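Local atomic coordinates of putative acetyltransferase (Streptococcus mutans, PDB entry 4E2A), a protein that probably transfers an acyl group, most likely acetyl from acetyl-coenzyme A, to an unidentified acceptor, as other GNAT-family enzymes do. Residues Gln52-Gln57 and Tyr132-Tyr137; Gln57-Thr62 and Gln73-Glu78; Gln120-Ala125 and Glu183-His188; Gln145-Ala150 and Leu175-Tyr180. All coordinates share one frame; numbering follows the deposited sequence.

Interaction 1: residues Gln52-Gln57 and Tyr132-Tyr137; sequences QKIAIQ and YILKAY
The carboxamide of Gln-57 presents one flat face to Leu-134, whose methyl CD2 sits over the middle of it, 3.6 Å from the carboxamide carbon CD. Because the methyl meets the face, the packing does not depend on which end of the amide carries the oxygen. No atom of 132-137 lies against the rim of the group. The glutamine chain is extended, with CG anti to the backbone N (chi1 -165°), so its aliphatic part also passes the leucine at about a right angle: Gln-57 CG is 4.0 Å and CB 4.1 Å from Leu-134 CD2. In the GNAT fold this is where helix 48-63 packs beside the end of strand 125-133, just before the chain enters a sequence of the Q-x-x-G-x-G type that begins at Gln-138 and in relatives holds the pyrophosphate of the acyl-CoA. The second branch of the leucine serves Ile-54, one helical turn earlier: Leu-134 CD1 lies 3.9 Å from Ile-54 CD1, while CG of the leucine is 4.0 Å from Ile-54 CG1. Leu-134 is thus forked between two helix residues, a methyl to each. Behind the isoleucine stand Phe-98 and Phe-108 of the sheet, and Leu-134 also touches Thr-58. A backbone bond from Tyr-137 N to Leu-134 O, 2.7 Å, closes the turn that follows the leucine.

Interaction 2: residues Gln57-Thr62 and Gln73-Glu78; sequences QTFRET and QNFFDE
Two phenylalanines lie almost flat on one another: the rings of Phe-59 and Phe-75 form an offset stack with planes only 6° apart and centroids 4.2 Å from each other. The shift carries the rim of each ring over the face of its partner, and the closest atoms, Phe-59 CE2 and Phe-75 CE2, are 3.4 Å apart. Both side chains have CG anti to the backbone N (chi1 -164° for Phe-59 and -174° for Phe-75), which sends each ring into the space between two nearly antiparallel helices. The segment axes come no closer than 11.0 Å, a separation spanned by aromatic groups. Phe-76 adds a third ring, whose edge reaches the root of Phe-59, with Phe-76 CE1 3.7 Å from Phe-59 CB. At the outer side of this cluster Arg-60 folds back through a bend at chi3, bringing NH2 to 3.8 Å from Phe-76 CE2; the ring carbon lies over a face of the guanidinium. Within helix 69-79, Gln-73 NE2 donates to Asp-77 OD1 at 3.1 Å in a nearly straight bond. The stack joins helix 48-63 to helix 69-79. Phe-59 also meets Phe-63, the last residue of its own helix, and Tyr-132 of strand 125-133, while Tyr-80 sets its ring edge-to-face with Phe-75. Val-196 and Phe-191 of the second subunit pack on Phe-59 and Phe-75 respectively, placing the cluster between the central sheet and the dimer interface.

Interaction 3: residues Gln120-Ala125 and Glu183-His188; sequences QVLEDA and EQFSKH
This is a small apolar surface contact, 128 Å² in all, in which the loop leading into strand 125-133 leans on strand 183-192, the outermost strand at its end of the sheet within the chain. Leu-122 and Phe-185 carry most of it, approaching from opposite directions. The forked end of the leucine closes on one corner of the ring: CD2 comes within 3.4 Å of Phe-185 CE1, and CD1 lies 3.7 Å from Phe-185 CZ. Leu-122 CG fits between these approaches, 3.6 Å from Phe-185 CE1, so the fit is tight although the buried area is modest. Val-121 adds a looser touch at the ring's edge, its CG2 4.2 Å from Phe-185 CZ. The phenylalanine reaches the loop with CG placed between the backbone N and the carbonyl carbon (chi1 69°). Its backbone, at phi -143° and psi -9°, departs from extended strand values. Phe-185 and Ser-186 both bond to Leu-201 of the adjoining strand 195-205, and the CB atoms of both point toward the loop, features consistent with a beta bulge. Lys-203 touches both Leu-122 and Phe-185, while Trp-161 and Trp-163 of strand 161-167 meet Leu-122 and Val-121. Farther along the strand, Lys-187 and His-188 bond to Asn-74 and Glu-78 of the second subunit. Strands 161-167, 195-205 and 183-192 follow one another in the sheet, the C-terminal strand order of the GNAT fold, and the loop before strand 125-133 packs against the outermost of them.

Interaction 4: residues Gln145-Ala150 and Leu175-Tyr180; sequences QLFEFA and LLYAKY
Tyr-177 is the first residue of 175-180 to touch the neighbouring helix, laying its CE1 3.8 Å from Phe-147 CZ. The two rings meet obliquely, with centroids 5.6 Å apart and planes inclined by 44°. The sequence from Tyr-177 onward fits the Y-x-x-x-G-F pattern seen in this part of the chain in many GNAT proteins. Three residues later Tyr-180 takes up the rest of the contact. Its ring receives the edge of Phe-147 on one face in a T-shaped pair: Phe-147 CE2 stands 3.8 Å from Tyr-180 CD2, and the planes are 67° apart. The two side chains slide past each other in opposite directions, Phe-147 being thrown outward by a CG anti to its backbone N (chi1 -172°). Phe-147 also packs from helix 142-157 on Ile-128 and Leu-131 of strand 125-133. At its far end Tyr-180 donates from OH to Glu-148 OE2 at 2.6 Å, using the anti lone pair, the one directed away from the other carboxylate oxygen. The acceptor lies at the edge of the tyrosine ring, near its plane, and the carboxylate is turned nearly perpendicular to that ring. Tyr-180 is therefore held in two ways: the Phe-147 edge on its face bears on how the ring is turned, and the bond fixes where the phenol end lies. The contact thus joins a polar grip to aromatic packing, one short bond tying the phenol to helix 142-157.

How the interactions relate
Interactions 1 and 2 share helix 48-63 and Gln-57; they touch directly, Lys-135 NZ reaching Glu-61 O. Interaction 2 is the most buried and mainly aromatic, with an arginine at its margin, whereas interaction 1 is partly buried and chiefly aliphatic. Interaction 4, also partly buried, again joins two helices through rings, but adds a polar bond. Interaction 3 lies at the surface, on the opposite side of the chain's centre from 1 and 2, and is the smallest. Even so, 2 and 3 meet across the dimer: Glu-78 bonds to His-188 of the second subunit. Strand 125-133 leads from interaction 1 to the helix used in interaction 4.

Interaction 1: residues Gln52-Gln57 and Tyr132-Tyr137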
# COMPACT_ATOMS: atom_id res chain seq x y z
N GLN B 52 17.05 -10.91 -11.72
CA GLN B 52 17.31 -9.90 -10.69
C GLN B 52 17.95 -8.69 -11.37
O GLN B 52 17.58 -7.53 -11.11
CB GLN B 52 18.22 -10.46 -9.56
CG GLN B 52 18.68 -9.41 -8.56
CD GLN B 52 19.65 -9.94 -7.50
OE1 GLN B 52 20.75 -10.39 -7.83
NE2 GLN B 52 19.23 -9.92 -6.23
N LYS B 53 18.90 -8.97 -12.26
CA LYS B 53 19.65 -7.91 -12.93
C LYS B 53 18.74 -6.98 -13.74
O LYS B 53 18.78 -5.74 -13.61
CB LYS B 53 20.75 -8.51 -13.82
CG LYS B 53 21.49 -7.49 -14.69
CD LYS B 53 22.70 -8.14 -15.36
CE LYS B 53 23.41 -7.20 -16.34
NZ LYS B 53 24.24 -6.16 -15.64
N ILE B 54 17.89 -7.57 -14.58
CA ILE B 54 17.05 -6.77 -15.43
C ILE B 54 15.99 -6.06 -14.59
O ILE B 54 15.69 -4.90 -14.83
CB ILE B 54 16.43 -7.58 -16.58
CG1 ILE B 54 15.68 -6.64 -17.53
CG2 ILE B 54 15.45 -8.61 -16.06
CD1 ILE B 54 15.40 -7.27 -18.91
N ALA B 55 15.43 -6.76 -13.60
CA ALA B 55 14.47 -6.13 -12.70
C ALA B 55 15.10 -4.90 -12.02
O ALA B 55 14.48 -3.83 -11.96
CB ALA B 55 13.98 -7.13 -11.67
N ILE B 56 16.33 -5.02 -11.54
CA ILE B 56 16.96 -3.86 -10.90
C ILE B 56 17.25 -2.76 -11.92
O ILE B 56 16.97 -1.57 -11.69
CB ILE B 56 18.22 -4.26 -10.12
CG1 ILE B 56 17.83 -5.06 -8.87
CG2 ILE B 56 19.02 -3.02 -9.73
CD1 ILE B 56 19.01 -5.69 -8.13
N GLN B 57 17.79 -3.14 -13.06
CA GLN B 57 18.16 -2.13 -14.02
C GLN B 57 16.96 -1.33 -14.53
O GLN B 57 17.04 -0.10 -14.64
CB GLN B 57 18.97 -2.70 -15.17
CG GLN B 57 19.64 -1.57 -15.95
CD GLN B 57 20.41 -2.06 -17.15
OE1 GLN B 57 20.53 -1.35 -18.15
NE2 GLN B 57 20.95 -3.28 -17.06
N TYR B 132 8.13 -4.26 -17.74
CA TYR B 132 9.23 -3.35 -17.96
C TYR B 132 10.01 -3.69 -19.22
O TYR B 132 10.26 -4.87 -19.50
CB TYR B 132 10.22 -3.40 -16.77
CG TYR B 132 9.73 -2.79 -15.48
CD1 TYR B 132 9.97 -1.46 -15.16
CD2 TYR B 132 9.02 -3.56 -14.56
CE1 TYR B 132 9.54 -0.92 -13.97
CE2 TYR B 132 8.58 -3.04 -13.38
CZ TYR B 132 8.84 -1.72 -13.08
OH TYR B 132 8.40 -1.20 -11.89
N ILE B 133 10.42 -2.67 -19.95
CA ILE B 133 11.33 -2.85 -21.09
C ILE B 133 12.58 -2.04 -20.80
O ILE B 133 12.48 -0.85 -20.46
CB ILE B 133 10.70 -2.37 -22.43
CG1 ILE B 133 9.38 -3.10 -22.73
CG2 ILE B 133 11.71 -2.51 -23.59
CD1 ILE B 133 9.51 -4.61 -23.03
N LEU B 134 13.74 -2.68 -20.89
CA LEU B 134 15.03 -1.96 -20.85
C LEU B 134 15.09 -0.76 -21.82
O LEU B 134 14.72 -0.86 -23.00
CB LEU B 134 16.19 -2.91 -21.18
CG LEU B 134 16.77 -3.80 -20.08
CD1 LEU B 134 17.77 -4.76 -20.69
CD2 LEU B 134 17.42 -2.98 -18.95
N LYS B 135 15.56 0.38 -21.31
CA LYS B 135 15.65 1.59 -22.14
C LYS B 135 16.40 1.36 -23.45
O LYS B 135 16.02 1.91 -24.48
CB LYS B 135 16.33 2.72 -21.36
CG LYS B 135 15.50 3.99 -21.34
CD LYS B 135 15.13 4.40 -19.93
CE LYS B 135 16.30 5.09 -19.24
NZ LYS B 135 15.86 5.95 -18.09
N ALA B 136 17.45 0.54 -23.42
CA ALA B 136 18.20 0.29 -24.65
C ALA B 136 17.34 -0.40 -25.70
O ALA B 136 17.70 -0.41 -26.87
CB ALA B 136 19.50 -0.51 -24.37
N TYR B 137 16.21 -0.98 -25.27
CA TYR B 137 15.33 -1.71 -26.20
C TYR B 137 13.94 -1.09 -26.40
O TYR B 137 13.06 -1.73 -26.99
CB TYR B 137 15.15 -3.18 -25.77
CG TYR B 137 16.39 -4.01 -25.89
CD1 TYR B 137 16.68 -4.72 -27.06
CD2 TYR B 137 17.27 -4.10 -24.82
CE1 TYR B 137 17.84 -5.48 -27.15
CE2 TYR B 137 18.43 -4.85 -24.91
CZ TYR B 137 18.71 -5.54 -26.07
OH TYR B 137 19.86 -6.28 -26.13

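Interaction 2: residues Gln57-Thr62 and Gln73-Glu78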
# COMPACT_ATOMS: atom_id res chain seq x y z
N GLN B 57 17.79 -3.14 -13.06
CA GLN B 57 18.16 -2.13 -14.02
C GLN B 57 16.96 -1.33 -14.53
O GLN B 57 17.04 -0.10 -14.64
CB GLN B 57 18.97 -2.70 -15.17
CG GLN B 57 19.64 -1.57 -15.95
CD GLN B 57 20.41 -2.06 -17.15
OE1 GLN B 57 20.53 -1.35 -18.15
NE2 GLN B 57 20.95 -3.28 -17.06
N THR B 58 15.85 -2.00 -14.82
CA THR B 58 14.64 -1.31 -15.27
C THR B 58 14.05 -0.41 -14.19
O THR B 58 13.50 0.64 -14.49
CB THR B 58 13.57 -2.28 -15.84
OG1 THR B 58 13.23 -3.30 -14.88
CG2 THR B 58 14.10 -2.95 -17.11
N PHE B 59 14.17 -0.82 -12.92
CA PHE B 59 13.60 -0.03 -11.84
C PHE B 59 14.42 1.27 -11.70
O PHE B 59 13.87 2.37 -11.56
CB PHE B 59 13.55 -0.81 -10.52
CG PHE B 59 12.62 -0.19 -9.48
CD1 PHE B 59 13.09 0.78 -8.60
CD2 PHE B 59 11.29 -0.57 -9.40
CE1 PHE B 59 12.25 1.35 -7.65
CE2 PHE B 59 10.43 0.00 -8.45
CZ PHE B 59 10.92 0.96 -7.57
N ARG B 60 15.73 1.11 -11.77
CA ARG B 60 16.68 2.22 -11.72
C ARG B 60 16.42 3.19 -12.88
O ARG B 60 16.28 4.40 -12.68
CB ARG B 60 18.10 1.64 -11.83
CG ARG B 60 19.23 2.56 -11.44
CD ARG B 60 20.59 1.85 -11.58
NE ARG B 60 20.68 0.65 -10.75
CZ ARG B 60 21.38 0.56 -9.62
NH1 ARG B 60 22.08 1.61 -9.19
NH2 ARG B 60 21.40 -0.57 -8.93
N GLU B 61 16.32 2.67 -14.10
CA GLU B 61 15.99 3.49 -15.26
C GLU B 61 14.68 4.26 -15.13
O GLU B 61 14.57 5.40 -15.58
CB GLU B 61 15.94 2.64 -16.54
CG GLU B 61 17.30 2.14 -16.97
CD GLU B 61 17.26 1.15 -18.12
OE1 GLU B 61 16.15 0.69 -18.50
OE2 GLU B 61 18.36 0.83 -18.63
N THR B 62 13.68 3.63 -14.52
CA THR B 62 12.34 4.22 -14.43
C THR B 62 12.27 5.26 -13.30
O THR B 62 11.57 6.26 -13.42
CB THR B 62 11.26 3.12 -14.19
OG1 THR B 62 11.19 2.27 -15.34
CG2 THR B 62 9.88 3.73 -13.91
N GLN B 73 17.43 1.67 -3.46
CA GLN B 73 18.04 0.50 -2.80
C GLN B 73 17.09 -0.13 -1.76
O GLN B 73 17.01 -1.36 -1.66
CB GLN B 73 19.38 0.87 -2.17
CG GLN B 73 20.24 -0.32 -1.80
CD GLN B 73 20.69 -1.11 -3.03
OE1 GLN B 73 21.21 -0.55 -3.99
NE2 GLN B 73 20.48 -2.43 -2.99
N ASN B 74 16.38 0.70 -1.00
CA ASN B 74 15.36 0.19 -0.10
C ASN B 74 14.39 -0.75 -0.81
O ASN B 74 13.99 -1.78 -0.27
CB ASN B 74 14.55 1.33 0.54
CG ASN B 74 15.32 2.05 1.63
OD1 ASN B 74 16.15 1.46 2.30
ND2 ASN B 74 15.04 3.33 1.81
N PHE B 75 13.98 -0.38 -2.03
CA PHE B 75 13.06 -1.22 -2.78
C PHE B 75 13.74 -2.50 -3.25
O PHE B 75 13.18 -3.60 -3.08
CB PHE B 75 12.43 -0.47 -3.97
CG PHE B 75 11.36 -1.25 -4.69
CD1 PHE B 75 10.03 -1.19 -4.28
CD2 PHE B 75 11.67 -2.04 -5.78
CE1 PHE B 75 9.04 -1.91 -4.94
CE2 PHE B 75 10.69 -2.77 -6.44
CZ PHE B 75 9.37 -2.70 -6.02
N PHE B 76 14.93 -2.38 -3.83
CA PHE B 76 15.69 -3.57 -4.24
C PHE B 76 15.88 -4.55 -3.08
O PHE B 76 15.71 -5.77 -3.24
CB PHE B 76 17.09 -3.22 -4.74
CG PHE B 76 17.10 -2.24 -5.87
CD1 PHE B 76 16.11 -2.25 -6.84
CD2 PHE B 76 18.12 -1.30 -5.96
CE1 PHE B 76 16.13 -1.33 -7.87
CE2 PHE B 76 18.14 -0.37 -6.97
CZ PHE B 76 17.16 -0.39 -7.93
N ASP B 77 16.25 -4.00 -1.93
CA ASP B 77 16.57 -4.81 -0.75
C ASP B 77 15.35 -5.60 -0.28
O ASP B 77 15.49 -6.59 0.43
CB ASP B 77 17.10 -3.95 0.41
CG ASP B 77 18.54 -3.50 0.22
OD1 ASP B 77 19.24 -4.01 -0.69
OD2 ASP B 77 18.98 -2.61 0.99
N GLU B 78 14.15 -5.15 -0.68
CA GLU B 78 12.93 -5.80 -0.23
C GLU B 78 12.28 -6.66 -1.32
O GLU B 78 11.82 -7.77 -1.05
CB GLU B 78 11.90 -4.76 0.26
CG GLU B 78 10.58 -5.38 0.77
CD GLU B 78 9.50 -4.35 1.15
OE1 GLU B 78 9.68 -3.14 0.87
OE2 GLU B 78 8.46 -4.75 1.73

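Interaction 3: residues Gln120-Ala125 and Glu183-His188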
# COMPACT_ATOMS: atom_id res chain seq x y z
N GLN B 120 -7.28 -9.20 -3.75
CA GLN B 120 -8.48 -9.94 -4.12
C GLN B 120 -9.61 -8.95 -4.37
O GLN B 120 -10.29 -8.52 -3.44
CB GLN B 120 -8.87 -10.93 -3.02
CG GLN B 120 -7.88 -12.06 -2.80
CD GLN B 120 -7.61 -12.88 -4.05
OE1 GLN B 120 -8.54 -13.32 -4.74
NE2 GLN B 120 -6.34 -13.07 -4.37
N VAL B 121 -9.80 -8.60 -5.64
CA VAL B 121 -10.81 -7.61 -6.01
C VAL B 121 -11.90 -8.15 -6.95
O VAL B 121 -13.00 -7.61 -7.00
CB VAL B 121 -10.16 -6.33 -6.58
CG1 VAL B 121 -9.52 -5.52 -5.47
CG2 VAL B 121 -9.13 -6.69 -7.66
N LEU B 122 -11.59 -9.21 -7.68
CA LEU B 122 -12.56 -9.83 -8.58
C LEU B 122 -12.54 -11.33 -8.42
O LEU B 122 -11.57 -11.90 -7.94
CB LEU B 122 -12.23 -9.49 -10.04
CG LEU B 122 -12.25 -8.02 -10.45
CD1 LEU B 122 -11.66 -7.84 -11.86
CD2 LEU B 122 -13.70 -7.49 -10.35
N GLU B 123 -13.61 -11.98 -8.86
CA GLU B 123 -13.63 -13.43 -8.88
C GLU B 123 -13.17 -13.94 -10.24
O GLU B 123 -13.40 -13.30 -11.27
CB GLU B 123 -15.05 -13.93 -8.57
CG GLU B 123 -15.53 -13.57 -7.16
CD GLU B 123 -17.05 -13.70 -7.02
OE1 GLU B 123 -17.63 -12.97 -6.17
OE2 GLU B 123 -17.66 -14.52 -7.74
N ASP B 124 -12.51 -15.10 -10.26
CA ASP B 124 -12.12 -15.70 -11.53
C ASP B 124 -11.31 -14.74 -12.38
O ASP B 124 -11.58 -14.61 -13.59
CB ASP B 124 -13.35 -16.13 -12.33
CG ASP B 124 -13.78 -17.54 -12.02
OD1 ASP B 124 -15.00 -17.79 -11.95
OD2 ASP B 124 -12.88 -18.39 -11.83
N ALA B 125 -10.34 -14.09 -11.74
CA ALA B 125 -9.56 -13.01 -12.35
C ALA B 125 -8.07 -13.31 -12.51
O ALA B 125 -7.52 -14.18 -11.81
CB ALA B 125 -9.75 -11.72 -11.56
N GLU B 183 -11.77 -1.11 -18.45
CA GLU B 183 -12.72 -0.15 -17.87
C GLU B 183 -12.53 -0.10 -16.36
O GLU B 183 -12.24 -1.11 -15.73
CB GLU B 183 -14.17 -0.57 -18.14
CG GLU B 183 -14.50 -0.93 -19.58
CD GLU B 183 -15.86 -1.64 -19.69
OE1 GLU B 183 -16.51 -1.88 -18.64
OE2 GLU B 183 -16.27 -1.97 -20.82
N GLN B 184 -12.71 1.08 -15.77
CA GLN B 184 -12.54 1.23 -14.34
C GLN B 184 -13.66 0.49 -13.62
O GLN B 184 -14.78 0.41 -14.13
CB GLN B 184 -12.52 2.70 -13.93
CG GLN B 184 -12.60 2.92 -12.43
CD GLN B 184 -12.22 4.33 -12.04
OE1 GLN B 184 -11.86 5.14 -12.90
NE2 GLN B 184 -12.28 4.63 -10.74
N PHE B 185 -13.35 -0.06 -12.45
CA PHE B 185 -14.38 -0.74 -11.68
C PHE B 185 -14.19 -0.49 -10.20
O PHE B 185 -15.04 -0.82 -9.38
CB PHE B 185 -14.42 -2.24 -11.99
CG PHE B 185 -13.22 -3.00 -11.51
CD1 PHE B 185 -13.29 -3.75 -10.34
CD2 PHE B 185 -12.03 -2.98 -12.23
CE1 PHE B 185 -12.18 -4.46 -9.88
CE2 PHE B 185 -10.92 -3.69 -11.80
CZ PHE B 185 -10.99 -4.44 -10.61
N SER B 186 -13.05 0.11 -9.86
CA SER B 186 -12.77 0.38 -8.45
C SER B 186 -11.57 1.28 -8.28
O SER B 186 -10.93 1.69 -9.24
CB SER B 186 -12.57 -0.93 -7.69
OG SER B 186 -12.66 -0.70 -6.30
N LYS B 187 -11.27 1.60 -7.03
CA LYS B 187 -10.14 2.47 -6.76
C LYS B 187 -9.68 2.30 -5.33
O LYS B 187 -10.41 1.77 -4.48
CB LYS B 187 -10.49 3.93 -7.03
CG LYS B 187 -11.78 4.41 -6.38
CD LYS B 187 -12.12 5.83 -6.84
CE LYS B 187 -13.55 6.22 -6.49
NZ LYS B 187 -13.90 7.57 -7.02
N HIS B 188 -8.47 2.74 -5.08
CA HIS B 188 -7.90 2.63 -3.76
C HIS B 188 -7.12 3.90 -3.47
O HIS B 188 -6.19 4.26 -4.20
CB HIS B 188 -6.99 1.40 -3.67
CG HIS B 188 -6.39 1.21 -2.31
ND1 HIS B 188 -7.11 1.33 -1.16
CD2 HIS B 188 -5.11 0.92 -1.94
CE1 HIS B 188 -6.32 1.11 -0.11
NE2 HIS B 188 -5.11 0.87 -0.57

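Interaction 4: residues Gln145-Ala150 and Leu175-Tyr180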
# COMPACT_ATOMS: atom_id res chain seq x y z
N GLN B 145 4.10 -5.70 -27.75
CA GLN B 145 4.09 -7.13 -28.02
C GLN B 145 3.98 -7.95 -26.73
O GLN B 145 3.26 -8.93 -26.68
CB GLN B 145 5.36 -7.54 -28.77
CG GLN B 145 5.30 -8.92 -29.37
CD GLN B 145 6.49 -9.20 -30.27
OE1 GLN B 145 7.18 -8.28 -30.71
NE2 GLN B 145 6.74 -10.48 -30.53
N LEU B 146 4.68 -7.53 -25.68
CA LEU B 146 4.61 -8.24 -24.41
C LEU B 146 3.23 -8.05 -23.73
O LEU B 146 2.70 -8.99 -23.15
CB LEU B 146 5.77 -7.85 -23.49
CG LEU B 146 6.03 -8.64 -22.21
CD1 LEU B 146 6.02 -10.15 -22.40
CD2 LEU B 146 7.38 -8.18 -21.58
N PHE B 147 2.65 -6.86 -23.82
CA PHE B 147 1.31 -6.61 -23.27
C PHE B 147 0.26 -7.44 -24.01
O PHE B 147 -0.61 -8.04 -23.38
CB PHE B 147 0.95 -5.13 -23.28
CG PHE B 147 -0.35 -4.81 -22.54
CD1 PHE B 147 -0.40 -4.82 -21.15
CD2 PHE B 147 -1.50 -4.48 -23.24
CE1 PHE B 147 -1.58 -4.51 -20.47
CE2 PHE B 147 -2.69 -4.16 -22.57
CZ PHE B 147 -2.73 -4.17 -21.18
N GLU B 148 0.37 -7.49 -25.34
CA GLU B 148 -0.53 -8.32 -26.12
C GLU B 148 -0.38 -9.82 -25.83
O GLU B 148 -1.37 -10.56 -25.84
CB GLU B 148 -0.38 -7.99 -27.62
CG GLU B 148 -0.63 -6.51 -27.89
CD GLU B 148 -1.05 -6.19 -29.32
OE1 GLU B 148 -0.86 -7.06 -30.19
OE2 GLU B 148 -1.57 -5.07 -29.55
N PHE B 149 0.84 -10.26 -25.56
CA PHE B 149 1.08 -11.63 -25.12
C PHE B 149 0.39 -11.88 -23.77
O PHE B 149 -0.20 -12.95 -23.55
CB PHE B 149 2.59 -11.92 -25.03
CG PHE B 149 2.94 -13.27 -24.46
CD1 PHE B 149 3.11 -14.38 -25.29
CD2 PHE B 149 3.12 -13.43 -23.08
CE1 PHE B 149 3.43 -15.64 -24.76
CE2 PHE B 149 3.46 -14.67 -22.54
CZ PHE B 149 3.61 -15.79 -23.38
N ALA B 150 0.48 -10.90 -22.87
CA ALA B 150 -0.19 -11.02 -21.57
C ALA B 150 -1.70 -11.19 -21.70
O ALA B 150 -2.28 -12.03 -21.01
CB ALA B 150 0.13 -9.82 -20.66
N LEU B 175 -5.65 5.94 -21.38
CA LEU B 175 -6.17 6.00 -22.72
C LEU B 175 -5.77 4.79 -23.53
O LEU B 175 -6.55 4.23 -24.26
CB LEU B 175 -5.68 7.30 -23.37
CG LEU B 175 -6.33 8.59 -22.88
CD1 LEU B 175 -5.90 9.80 -23.68
CD2 LEU B 175 -7.83 8.49 -22.86
N LEU B 176 -4.55 4.37 -23.33
CA LEU B 176 -4.05 3.21 -23.99
C LEU B 176 -4.81 1.94 -23.58
O LEU B 176 -5.25 1.22 -24.42
CB LEU B 176 -2.57 3.09 -23.72
CG LEU B 176 -1.90 2.02 -24.53
CD1 LEU B 176 -0.91 2.57 -25.49
CD2 LEU B 176 -1.27 1.03 -23.67
N TYR B 177 -4.94 1.74 -22.27
CA TYR B 177 -5.68 0.66 -21.69
C TYR B 177 -7.12 0.62 -22.19
O TYR B 177 -7.63 -0.41 -22.47
CB TYR B 177 -5.63 0.76 -20.17
CG TYR B 177 -4.25 0.48 -19.64
CD1 TYR B 177 -3.48 -0.49 -20.17
CD2 TYR B 177 -3.72 1.21 -18.60
CE1 TYR B 177 -2.24 -0.73 -19.71
CE2 TYR B 177 -2.50 0.98 -18.15
CZ TYR B 177 -1.76 0.02 -18.70
OH TYR B 177 -0.56 -0.17 -18.20
N ALA B 178 -7.72 1.77 -22.33
CA ALA B 178 -9.11 1.83 -22.76
C ALA B 178 -9.24 1.28 -24.19
O ALA B 178 -10.29 0.76 -24.56
CB ALA B 178 -9.64 3.26 -22.67
N LYS B 179 -8.17 1.36 -24.96
CA LYS B 179 -8.25 0.93 -26.35
C LYS B 179 -8.27 -0.59 -26.47
O LYS B 179 -8.79 -1.14 -27.46
CB LYS B 179 -7.12 1.53 -27.19
CG LYS B 179 -7.38 2.96 -27.59
CD LYS B 179 -6.38 3.43 -28.63
CE LYS B 179 -6.48 2.60 -29.90
NZ LYS B 179 -5.43 2.96 -30.89
N TYR B 180 -7.71 -1.25 -25.47
CA TYR B 180 -7.75 -2.70 -25.41
C TYR B 180 -9.03 -3.20 -24.75
O TYR B 180 -9.24 -4.40 -24.62
CB TYR B 180 -6.53 -3.25 -24.66
CG TYR B 180 -5.27 -3.24 -25.50
CD1 TYR B 180 -5.03 -4.23 -26.44
CD2 TYR B 180 -4.33 -2.22 -25.35
CE1 TYR B 180 -3.89 -4.22 -27.21
CE2 TYR B 180 -3.18 -2.20 -26.11
CZ TYR B 180 -2.97 -3.20 -27.03
OH TYR B 180 -1.83 -3.18 -27.79